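Local coordinates for beta-1,4-mannanase (Aplysia kurodai, PDB 3VUP), which probably hydrolyses internal beta-1,4-mannosidic linkages of mannan in the digestive fluid of the common sea hare, using a TIM-barrel catalytic domain, at residues A[41-52]-A[95-106]; A[1-9]-A[213-221]. All coordinates share one frame; numbering follows the deposited sequence. Where two conformers were deposited one is given.

How the contacts relate
Both contacts belong to one (beta/alpha)8 barrel and reach its parallel sheet, yet their centres lie 21 Å apart and they do not touch, the nearest atoms being about 4 Å from each other. Contact 1 pairs two neighbouring outer helices, 36-53 and 88-101, and ends at the start of strand 105-112. Contact 2 joins the first residues of the chain, with hairpin strands 3-5 and 8-11, to the loop between helix 197-214 and strand 220-224. Along the sequence, 41-52 and 95-106 both fall between the two segments of contact 2. One contact thus packs two adjacent helices together and onto a barrel strand, whereas the other ties the N terminus to a distant helix-to-strand turn.

Contact 1: residues A[41-52]-A[95-106]; sequences KNRIEPEFKKLH and LLDTAKKYNILV
Helix 41-52 runs beside helix 95-101 with their directions 32° apart and a closest axis approach of 9.6 Å, consistent with adjacent outer helices of a TIM barrel. The second helix ends in a Schellman motif with Asn103, at positive phi, as its C-prime residue, and Ile104 leads on into strand 105-112. Phe48 fills the seam from the first helix. Its CE1 lies 3.6 Å from Ala99 CB, while Ile104 CG2 meets the ring near its plane at the edge and Leu95 CD1 lies by Phe48 CZ. Met59 of the adjoining barrel strand also touches Phe48, Leu51 and Ile104. Tyr102 spreads one ring face over the helix backbone at Phe48 and Lys49, with Lys49 CB 3.6 Å from its CE1. With CG anti to the backbone N (chi1 -179°) and an extended chain, Glu45 reaches the far end of this ring, where OE2 accepts from Tyr102 OH (2.7 Å) on its anti side. In one of two conformers, Lys101 NZ meets Glu45 OE2 on the syn side at 2.8 Å, tilted out of the carboxylate plane, as a salt bridge. Lys41 NZ, paired mainly with Asp94, shares water 1 with Thr98 OG1, which also hydrogen-bonds Asp94 O one turn earlier. The seam therefore grades from apolar interior to charged margin, where the Tyr102 hydroxyl and, in that conformer, Lys101 converge on OE2 and would probably stabilise Glu45 as the anion.

Contact 2: residues A[1-9]-A[213-221]; sequences RLHIQNGHF and TTDPGALVT
Arg1 meets Asp215 end-on, two guanidinium nitrogens matched to two carboxylate oxygens. Arg1 NH1 gives a nearly straight bond to the syn lone pair of OD1 of Asp215 (2.8 Å, 174°), almost in the guanidinium plane. NH2 of Arg1 reaches OD2 of Asp215 at 2.9 Å, also from the syn side but 31° out of the carboxylate plane. Gly217 O sits 3.3 Å above the centre of the Arg1 guanidinium, so the backbone covers one face while the carboxylate takes the edge. Waters 3 and 4 each lie within hydrogen-bonding distance of Leu2 O and Gly217 O, between the two backbones beside the arginine. Further along, Leu219 CD1 lies 4.0 Å from Leu2 CG and 4.0 Å from Phe9 CE1, near the ring plane at its edge. Leu219 CG stands anti to its carbonyl carbon (chi1 -55°), which directs the branch toward the N-terminal hairpin.

Asp215 is positioned by a type I turn closed by Ala218 N to Asp215 O, and its OD2 also accepts from Gly150 N. Phe9 is backed by an edge-to-face stack with Phe258. Were Arg1 an alanine, the Asp215 carboxylate would probably lose its charged partner, keeping Gly150 N, and the Gly217 carbonyl the flat group beneath it. A buried carboxylate, paired with a partly exposed arginine, and an apolar cluster at Leu219 thus join the start of the chain to the lead-in to barrel strand 220-224; the burial of Asp215 probably makes its neutralisation by Arg1 matter.

Contact 1: residues A[41-52]-A[95-106]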
loop_
_atom_site.group_PDB
_atom_site.type_symbol
_atom_site.label_atom_id
_atom_site.label_comp_id
_atom_site.label_asym_id
_atom_site.label_seq_id
_atom_site.Cartn_x
_atom_site.Cartn_y
_atom_site.Cartn_z
ATOM N N LYS A 41 -2.175 -17.655 12.017
ATOM C CA LYS A 41 -1.137 -17.013 12.822
ATOM C C LYS A 41 0.134 -17.857 12.960
ATOM O O LYS A 41 1.246 -17.321 12.939
ATOM C CB LYS A 41 -1.684 -16.640 14.201
ATOM C CG LYS A 41 -0.676 -15.948 15.105
ATOM C CD LYS A 41 -1.312 -15.525 16.418
ATOM C CE LYS A 41 -0.325 -14.778 17.300
ATOM N NZ LYS A 41 -0.973 -14.319 18.560
ATOM N N ASN A 42 -0.021 -19.173 13.092
ATOM C CA ASN A 42 1.144 -20.037 13.250
ATOM C C ASN A 42 2.056 -20.057 12.023
ATOM O O ASN A 42 3.216 -20.435 12.123
ATOM C CB ASN A 42 0.747 -21.464 13.655
ATOM C CG ASN A 42 0.054 -22.220 12.537
ATOM O OD1 ASN A 42 -0.712 -21.645 11.761
ATOM N ND2 ASN A 42 0.315 -23.521 12.455
ATOM N N ARG A 43 1.532 -19.641 10.874
ATOM C CA ARG A 43 2.355 -19.492 9.676
ATOM C C ARG A 43 2.797 -18.050 9.425
ATOM O O ARG A 43 3.863 -17.812 8.853
ATOM C CB ARG A 43 1.638 -20.049 8.446
ATOM C CG ARG A 43 1.484 -21.560 8.465
ATOM C CD ARG A 43 0.825 -22.056 7.194
ATOM N NE ARG A 43 -0.587 -21.692 7.136
ATOM C CZ ARG A 43 -1.290 -21.593 6.011
ATOM N NH1 ARG A 43 -0.713 -21.818 4.836
ATOM N NH2 ARG A 43 -2.573 -21.258 6.063
ATOM N N ILE A 44 1.985 -17.089 9.852
ATOM C CA ILE A 44 2.324 -15.685 9.650
ATOM C C ILE A 44 3.366 -15.198 10.658
ATOM O O ILE A 44 4.303 -14.483 10.298
ATOM C CB ILE A 44 1.076 -14.785 9.667
ATOM C CG1 ILE A 44 0.190 -15.116 8.470
ATOM C CG2 ILE A 44 1.473 -13.312 9.648
ATOM C CD1 ILE A 44 -1.150 -14.429 8.493
ATOM N N GLU A 45 3.214 -15.588 11.917
ATOM C CA GLU A 45 4.180 -15.149 12.922
ATOM C C GLU A 45 5.648 -15.488 12.567
ATOM O O GLU A 45 6.516 -14.623 12.692
ATOM C CB GLU A 45 3.790 -15.619 14.333
ATOM C CG GLU A 45 4.762 -15.142 15.391
ATOM C CD GLU A 45 4.243 -15.298 16.805
ATOM O OE1 GLU A 45 3.135 -15.853 16.992
ATOM O OE2 GLU A 45 4.959 -14.864 17.733
ATOM N N PRO A 46 5.926 -16.725 12.096
ATOM C CA PRO A 46 7.311 -17.008 11.688
ATOM C C PRO A 46 7.825 -16.094 10.576
ATOM O O PRO A 46 9.031 -15.867 10.508
ATOM C CB PRO A 46 7.245 -18.457 11.201
ATOM C CG PRO A 46 6.149 -19.051 11.999
ATOM C CD PRO A 46 5.118 -17.958 12.141
ATOM N N GLU A 47 6.945 -15.583 9.722
ATOM C CA GLU A 47 7.385 -14.647 8.697
ATOM C C GLU A 47 7.824 -13.322 9.314
ATOM O O GLU A 47 8.770 -12.698 8.843
ATOM C CB GLU A 47 6.305 -14.446 7.632
ATOM C CG GLU A 47 5.953 -15.727 6.895
ATOM C CD GLU A 47 7.105 -16.287 6.077
ATOM O OE1 GLU A 47 7.980 -15.507 5.635
ATOM O OE2 GLU A 47 7.134 -17.519 5.873
ATOM N N PHE A 48 7.135 -12.878 10.360
ATOM C CA PHE A 48 7.601 -11.702 11.087
ATOM C C PHE A 48 8.961 -11.957 11.742
ATOM O O PHE A 48 9.845 -11.104 11.718
ATOM C CB PHE A 48 6.580 -11.259 12.135
ATOM C CG PHE A 48 5.439 -10.457 11.566
ATOM C CD1 PHE A 48 5.532 -9.081 11.470
ATOM C CD2 PHE A 48 4.285 -11.074 11.106
ATOM C CE1 PHE A 48 4.498 -8.330 10.941
ATOM C CE2 PHE A 48 3.241 -10.321 10.577
ATOM C CZ PHE A 48 3.352 -8.950 10.501
ATOM N N LYS A 49 9.131 -13.126 12.343
ATOM C CA LYS A 49 10.401 -13.446 12.983
ATOM C C LYS A 49 11.541 -13.476 11.969
ATOM O O LYS A 49 12.593 -12.884 12.201
ATOM C CB LYS A 49 10.324 -14.775 13.717
ATOM C CG LYS A 49 11.622 -15.125 14.425
ATOM C CD LYS A 49 11.509 -16.430 15.181
ATOM C CE LYS A 49 12.663 -16.610 16.156
ATOM N NZ LYS A 49 13.973 -16.640 15.463
ATOM N N LYS A 50 11.336 -14.162 10.849
ATOM C CA LYS A 50 12.374 -14.245 9.823
ATOM C C LYS A 50 12.737 -12.867 9.282
ATOM O O LYS A 50 13.914 -12.570 9.063
ATOM C CB LYS A 50 11.944 -15.160 8.677
ATOM C CG LYS A 50 11.936 -16.624 9.069
ATOM C CD LYS A 50 11.657 -17.533 7.888
ATOM C CE LYS A 50 10.231 -17.362 7.385
ATOM N NZ LYS A 50 9.893 -18.346 6.313
ATOM N N LEU A 51 11.729 -12.026 9.071
ATOM C CA LEU A 51 11.972 -10.680 8.582
ATOM C C LEU A 51 12.783 -9.855 9.575
ATOM O O LEU A 51 13.750 -9.190 9.205
ATOM C CB LEU A 51 10.646 -9.991 8.280
ATOM C CG LEU A 51 10.743 -8.539 7.824
ATOM C CD1 LEU A 51 11.550 -8.433 6.533
ATOM C CD2 LEU A 51 9.352 -7.955 7.648
ATOM N N HIS A 52 12.391 -9.904 10.843
ATOM C CA HIS A 52 13.129 -9.204 11.881
ATOM C C HIS A 52 14.571 -9.703 11.993
ATOM O O HIS A 52 15.518 -8.917 12.080
ATOM C CB HIS A 52 12.441 -9.378 13.231
ATOM C CG HIS A 52 13.292 -8.948 14.381
ATOM N ND1 HIS A 52 13.608 -7.627 14.614
ATOM C CD2 HIS A 52 13.925 -9.662 15.339
ATOM C CE1 HIS A 52 14.383 -7.544 15.679
ATOM N NE2 HIS A 52 14.593 -8.765 16.137
ATOM N N LEU A 95 -2.611 -8.869 15.198
ATOM C CA LEU A 95 -1.618 -8.713 14.144
ATOM C C LEU A 95 -0.571 -7.691 14.572
ATOM O O LEU A 95 0.633 -7.938 14.493
ATOM C CB LEU A 95 -2.294 -8.248 12.854
ATOM C CG LEU A 95 -1.367 -7.683 11.770
ATOM C CD1 LEU A 95 -0.411 -8.736 11.219
ATOM C CD2 LEU A 95 -2.204 -7.073 10.662
ATOM N N LEU A 96 -1.041 -6.537 15.034
ATOM C CA LEU A 96 -0.141 -5.459 15.423
ATOM C C LEU A 96 0.644 -5.785 16.697
ATOM O O LEU A 96 1.821 -5.453 16.801
ATOM C CB LEU A 96 -0.912 -4.140 15.550
ATOM C CG LEU A 96 -1.544 -3.636 14.248
ATOM C CD1 LEU A 96 -2.437 -2.444 14.521
ATOM C CD2 LEU A 96 -0.477 -3.269 13.228
ATOM N N ASP A 97 -0.003 -6.436 17.660
ATOM C CA ASP A 97 0.700 -6.873 18.865
ATOM C C ASP A 97 1.809 -7.869 18.509
ATOM O O ASP A 97 2.896 -7.847 19.087
ATOM C CB ASP A 97 -0.267 -7.516 19.861
ATOM C CG ASP A 97 -1.221 -6.522 20.498
ATOM O OD1 ASP A 97 -0.949 -5.302 20.479
ATOM O OD2 ASP A 97 -2.248 -6.986 21.039
ATOM N N THR A 98 1.520 -8.741 17.550
ATOM C CA THR A 98 2.488 -9.733 17.106
ATOM C C THR A 98 3.672 -9.056 16.424
ATOM O O THR A 98 4.831 -9.373 16.701
ATOM C CB THR A 98 1.828 -10.762 16.166
ATOM O OG1 THR A 98 0.773 -11.429 16.871
ATOM C CG2 THR A 98 2.842 -11.791 15.689
ATOM N N ALA A 99 3.378 -8.097 15.552
ATOM C CA ALA A 99 4.417 -7.348 14.863
ATOM C C ALA A 99 5.306 -6.597 15.855
ATOM O O ALA A 99 6.529 -6.547 15.699
ATOM C CB ALA A 99 3.805 -6.392 13.902
ATOM N N LYS A 100 4.690 -6.021 16.885
ATOM C CA LYS A 100 5.436 -5.272 17.887
ATOM C C LYS A 100 6.501 -6.150 18.536
ATOM O O LYS A 100 7.614 -5.692 18.791
ATOM C CB LYS A 100 4.489 -4.703 18.948
ATOM C CG LYS A 100 5.180 -3.890 20.042
ATOM C CD LYS A 100 4.204 -3.459 21.137
ATOM C CE LYS A 100 4.919 -2.778 22.297
ATOM N NZ LYS A 100 3.965 -2.348 23.357
ATOM N N LYS A 101 6.163 -7.416 18.775
ATOM C CA LYS A 101 7.090 -8.368 19.389
ATOM C C LYS A 101 8.384 -8.502 18.598
ATOM O O LYS A 101 9.451 -8.746 19.165
ATOM C CB LYS A 101 6.442 -9.746 19.553
ATOM C CG LYS A 101 5.261 -9.775 20.503
ATOM C CD LYS A 101 4.906 -11.200 20.897
ATOM C CE LYS A 101 4.694 -12.077 19.676
ATOM N NZ LYS A 101 4.394 -13.487 20.050
ATOM N N TYR A 102 8.274 -8.324 17.287
ATOM C CA TYR A 102 9.394 -8.490 16.375
ATOM C C TYR A 102 9.920 -7.168 15.826
ATOM O O TYR A 102 10.699 -7.159 14.874
ATOM C CB TYR A 102 9.002 -9.438 15.234
ATOM C CG TYR A 102 8.619 -10.795 15.763
ATOM C CD1 TYR A 102 9.591 -11.699 16.160
ATOM C CD2 TYR A 102 7.287 -11.152 15.912
ATOM C CE1 TYR A 102 9.246 -12.930 16.675
ATOM C CE2 TYR A 102 6.929 -12.377 16.419
ATOM C CZ TYR A 102 7.912 -13.265 16.798
ATOM O OH TYR A 102 7.569 -14.497 17.312
ATOM N N ASN A 103 9.504 -6.057 16.429
ATOM C CA ASN A 103 9.958 -4.741 15.983
ATOM C C ASN A 103 9.727 -4.528 14.486
ATOM O O ASN A 103 10.608 -4.063 13.752
ATOM C CB ASN A 103 11.420 -4.518 16.362
ATOM C CG ASN A 103 11.602 -4.314 17.847
ATOM O OD1 ASN A 103 10.707 -3.817 18.524
ATOM N ND2 ASN A 103 12.768 -4.684 18.362
ATOM N N ILE A 104 8.520 -4.866 14.044
ATOM C CA ILE A 104 8.123 -4.678 12.658
ATOM C C ILE A 104 6.937 -3.720 12.575
ATOM O O ILE A 104 5.913 -3.917 13.227
ATOM C CB ILE A 104 7.722 -6.017 11.995
ATOM C CG1 ILE A 104 8.882 -7.013 12.011
ATOM C CG2 ILE A 104 7.204 -5.787 10.576
ATOM C CD1 ILE A 104 10.088 -6.590 11.219
ATOM N N LEU A 105 7.095 -2.684 11.761
ATOM C CA LEU A 105 6.010 -1.785 11.392
ATOM C C LEU A 105 5.155 -2.418 10.299
ATOM O O LEU A 105 5.676 -2.916 9.301
ATOM C CB LEU A 105 6.576 -0.468 10.881
ATOM C CG LEU A 105 7.312 0.387 11.911
ATOM C CD1 LEU A 105 8.178 1.417 11.208
ATOM C CD2 LEU A 105 6.326 1.066 12.846
ATOM N N VAL A 106 3.845 -2.389 10.504
ATOM C CA VAL A 106 2.900 -3.050 9.619
ATOM C C VAL A 106 2.192 -2.049 8.720
ATOM O O VAL A 106 1.764 -0.983 9.181
ATOM C CB VAL A 106 1.861 -3.819 10.444
ATOM C CG1 VAL A 106 0.888 -4.552 9.552
ATOM C CG2 VAL A 106 2.549 -4.784 11.338
HETATM O O HOH W 1 1.223 -12.623 19.380
HETATM O O HOH W 2 12.949 -5.304 13.232
#

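Contact 2: residues A[1-9]-A[213-221]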
loop_
_atom_site.group_PDB
_atom_site.type_symbol
_atom_site.label_atom_id
_atom_site.label_comp_id
_atom_site.label_asym_id
_atom_site.label_seq_id
_atom_site.Cartn_x
_atom_site.Cartn_y
_atom_site.Cartn_z
ATOM N N ARG A 1 5.187 6.644 17.627
ATOM C CA ARG A 1 4.682 6.041 16.397
ATOM C C ARG A 1 5.329 6.708 15.183
ATOM O O ARG A 1 5.906 7.787 15.290
ATOM C CB ARG A 1 3.150 6.131 16.329
ATOM C CG ARG A 1 2.607 7.549 16.156
ATOM C CD ARG A 1 1.088 7.625 16.358
ATOM N NE ARG A 1 0.383 6.709 15.468
ATOM C CZ ARG A 1 -0.930 6.716 15.270
ATOM N NH1 ARG A 1 -1.701 7.600 15.891
ATOM N NH2 ARG A 1 -1.473 5.841 14.434
ATOM N N LEU A 2 5.240 6.058 14.032
ATOM C CA LEU A 2 5.853 6.572 12.816
ATOM C C LEU A 2 5.187 7.877 12.395
ATOM O O LEU A 2 3.968 8.008 12.456
ATOM C CB LEU A 2 5.714 5.532 11.711
ATOM C CG LEU A 2 6.425 5.805 10.386
ATOM C CD1 LEU A 2 7.932 5.798 10.554
ATOM C CD2 LEU A 2 6.018 4.765 9.352
ATOM N N HIS A 3 5.989 8.847 11.978
ATOM C CA HIS A 3 5.457 10.101 11.488
ATOM C C HIS A 3 6.410 10.659 10.445
ATOM O O HIS A 3 7.455 10.060 10.154
ATOM C CB HIS A 3 5.227 11.090 12.642
ATOM C CG HIS A 3 6.456 11.396 13.437
ATOM N ND1 HIS A 3 7.139 12.588 13.330
ATOM C CD2 HIS A 3 7.133 10.656 14.346
ATOM C CE1 HIS A 3 8.183 12.571 14.141
ATOM N NE2 HIS A 3 8.199 11.412 14.773
ATOM N N ILE A 4 6.042 11.798 9.880
ATOM C CA ILE A 4 6.851 12.450 8.871
ATOM C C ILE A 4 7.178 13.848 9.371
ATOM O O ILE A 4 6.294 14.612 9.739
ATOM C CB ILE A 4 6.129 12.476 7.516
ATOM C CG1 ILE A 4 5.967 11.038 7.008
ATOM C CG2 ILE A 4 6.903 13.320 6.520
ATOM C CD1 ILE A 4 5.026 10.886 5.843
ATOM N N GLN A 5 8.468 14.154 9.434
ATOM C CA GLN A 5 8.934 15.417 9.975
ATOM C C GLN A 5 9.908 15.983 8.962
ATOM O O GLN A 5 10.815 15.282 8.513
ATOM C CB GLN A 5 9.618 15.182 11.331
ATOM C CG GLN A 5 9.973 16.432 12.122
ATOM C CD GLN A 5 10.416 16.118 13.547
ATOM O OE1 GLN A 5 10.340 14.973 14.001
ATOM N NE2 GLN A 5 10.875 17.138 14.258
ATOM N N ASN A 6 9.700 17.238 8.573
ATOM C CA ASN A 6 10.550 17.882 7.574
ATOM C C ASN A 6 10.686 17.064 6.289
ATOM O O ASN A 6 11.746 17.041 5.667
ATOM C CB ASN A 6 11.931 18.175 8.163
ATOM C CG ASN A 6 11.855 19.011 9.421
ATOM O OD1 ASN A 6 11.078 19.960 9.499
ATOM N ND2 ASN A 6 12.655 18.653 10.420
ATOM N N GLY A 7 9.613 16.374 5.911
ATOM C CA GLY A 7 9.582 15.645 4.655
ATOM C C GLY A 7 10.155 14.238 4.672
ATOM O O GLY A 7 10.290 13.610 3.624
ATOM N N HIS A 8 10.495 13.728 5.851
ATOM C CA HIS A 8 11.105 12.404 5.987
ATOM C C HIS A 8 10.434 11.586 7.084
ATOM O O HIS A 8 9.993 12.154 8.086
ATOM C CB HIS A 8 12.584 12.543 6.356
ATOM C CG HIS A 8 13.361 13.426 5.433
ATOM N ND1 HIS A 8 13.819 14.674 5.803
ATOM C CD2 HIS A 8 13.762 13.243 4.154
ATOM C CE1 HIS A 8 14.471 15.217 4.790
ATOM N NE2 HIS A 8 14.450 14.369 3.777
ATOM N N PHE A 9 10.418 10.262 6.931
ATOM C CA PHE A 9 9.952 9.392 8.008
ATOM C C PHE A 9 10.863 9.517 9.215
ATOM O O PHE A 9 12.095 9.502 9.093
ATOM C CB PHE A 9 9.957 7.921 7.600
ATOM C CG PHE A 9 8.881 7.537 6.629
ATOM C CD1 PHE A 9 7.542 7.613 6.974
ATOM C CD2 PHE A 9 9.218 7.040 5.382
ATOM C CE1 PHE A 9 6.556 7.221 6.077
ATOM C CE2 PHE A 9 8.246 6.656 4.491
ATOM C CZ PHE A 9 6.912 6.749 4.834
ATOM N N THR A 213 -9.554 11.075 10.505
ATOM C CA THR A 213 -10.509 11.639 11.454
ATOM C C THR A 213 -10.555 10.744 12.691
ATOM O O THR A 213 -10.627 11.213 13.821
ATOM C CB THR A 213 -11.941 11.731 10.864
ATOM O OG1 THR A 213 -11.932 12.504 9.661
ATOM C CG2 THR A 213 -12.891 12.386 11.853
ATOM N N THR A 214 -10.499 9.439 12.459
ATOM C CA THR A 214 -10.642 8.450 13.520
ATOM C C THR A 214 -9.343 8.246 14.302
ATOM O O THR A 214 -9.360 8.136 15.531
ATOM C CB THR A 214 -11.141 7.133 12.914
ATOM O OG1 THR A 214 -12.385 7.368 12.249
ATOM C CG2 THR A 214 -11.344 6.082 13.980
ATOM N N ASP A 215 -8.228 8.197 13.579
ATOM C CA ASP A 215 -6.899 8.123 14.178
ATOM C C ASP A 215 -6.045 9.193 13.509
ATOM O O ASP A 215 -5.368 8.927 12.510
ATOM C CB ASP A 215 -6.274 6.743 13.968
ATOM C CG ASP A 215 -4.916 6.604 14.644
ATOM O OD1 ASP A 215 -4.433 7.590 15.255
ATOM O OD2 ASP A 215 -4.319 5.505 14.558
ATOM N N PRO A 216 -6.101 10.426 14.040
ATOM C CA PRO A 216 -5.447 11.547 13.362
ATOM C C PRO A 216 -3.942 11.397 13.188
ATOM O O PRO A 216 -3.385 12.039 12.303
ATOM C CB PRO A 216 -5.759 12.735 14.265
ATOM C CG PRO A 216 -6.959 12.353 15.018
ATOM C CD PRO A 216 -6.926 10.869 15.178
ATOM N N GLY A 217 -3.304 10.566 14.004
ATOM C CA GLY A 217 -1.881 10.317 13.872
ATOM C C GLY A 217 -1.478 9.188 12.942
ATOM O O GLY A 217 -0.286 8.910 12.810
ATOM N N ALA A 218 -2.445 8.544 12.296
ATOM C CA ALA A 218 -2.135 7.490 11.336
ATOM C C ALA A 218 -1.674 8.057 10.001
ATOM O O ALA A 218 -2.087 9.145 9.596
ATOM C CB ALA A 218 -3.346 6.585 11.133
ATOM N N LEU A 219 -0.831 7.296 9.315
ATOM C CA LEU A 219 -0.387 7.648 7.976
ATOM C C LEU A 219 -1.133 6.827 6.940
ATOM O O LEU A 219 -1.502 5.675 7.198
ATOM C CB LEU A 219 1.117 7.415 7.829
ATOM C CG LEU A 219 2.017 8.121 8.850
ATOM C CD1 LEU A 219 3.481 7.768 8.604
ATOM C CD2 LEU A 219 1.811 9.627 8.813
ATOM N N VAL A 220 -1.320 7.418 5.761
ATOM C CA VAL A 220 -2.067 6.775 4.690
ATOM C C VAL A 220 -1.285 6.863 3.378
ATOM O O VAL A 220 -0.694 7.911 3.044
ATOM C CB VAL A 220 -3.476 7.412 4.521
ATOM C CG1 VAL A 220 -4.276 6.668 3.454
ATOM C CG2 VAL A 220 -4.221 7.385 5.842
ATOM N N THR A 221 -1.290 5.754 2.641
ATOM C CA THR A 221 -0.648 5.679 1.335
ATOM C C THR A 221 -1.532 4.840 0.395
ATOM O O THR A 221 -2.639 4.431 0.762
ATOM C CB THR A 221 0.776 5.071 1.454
ATOM O OG1 THR A 221 1.488 5.217 0.218
ATOM C CG2 THR A 221 0.715 3.605 1.824
HETATM O O HOH W 3 1.519 6.684 12.721
HETATM O O HOH W 4 2.093 10.040 13.342
#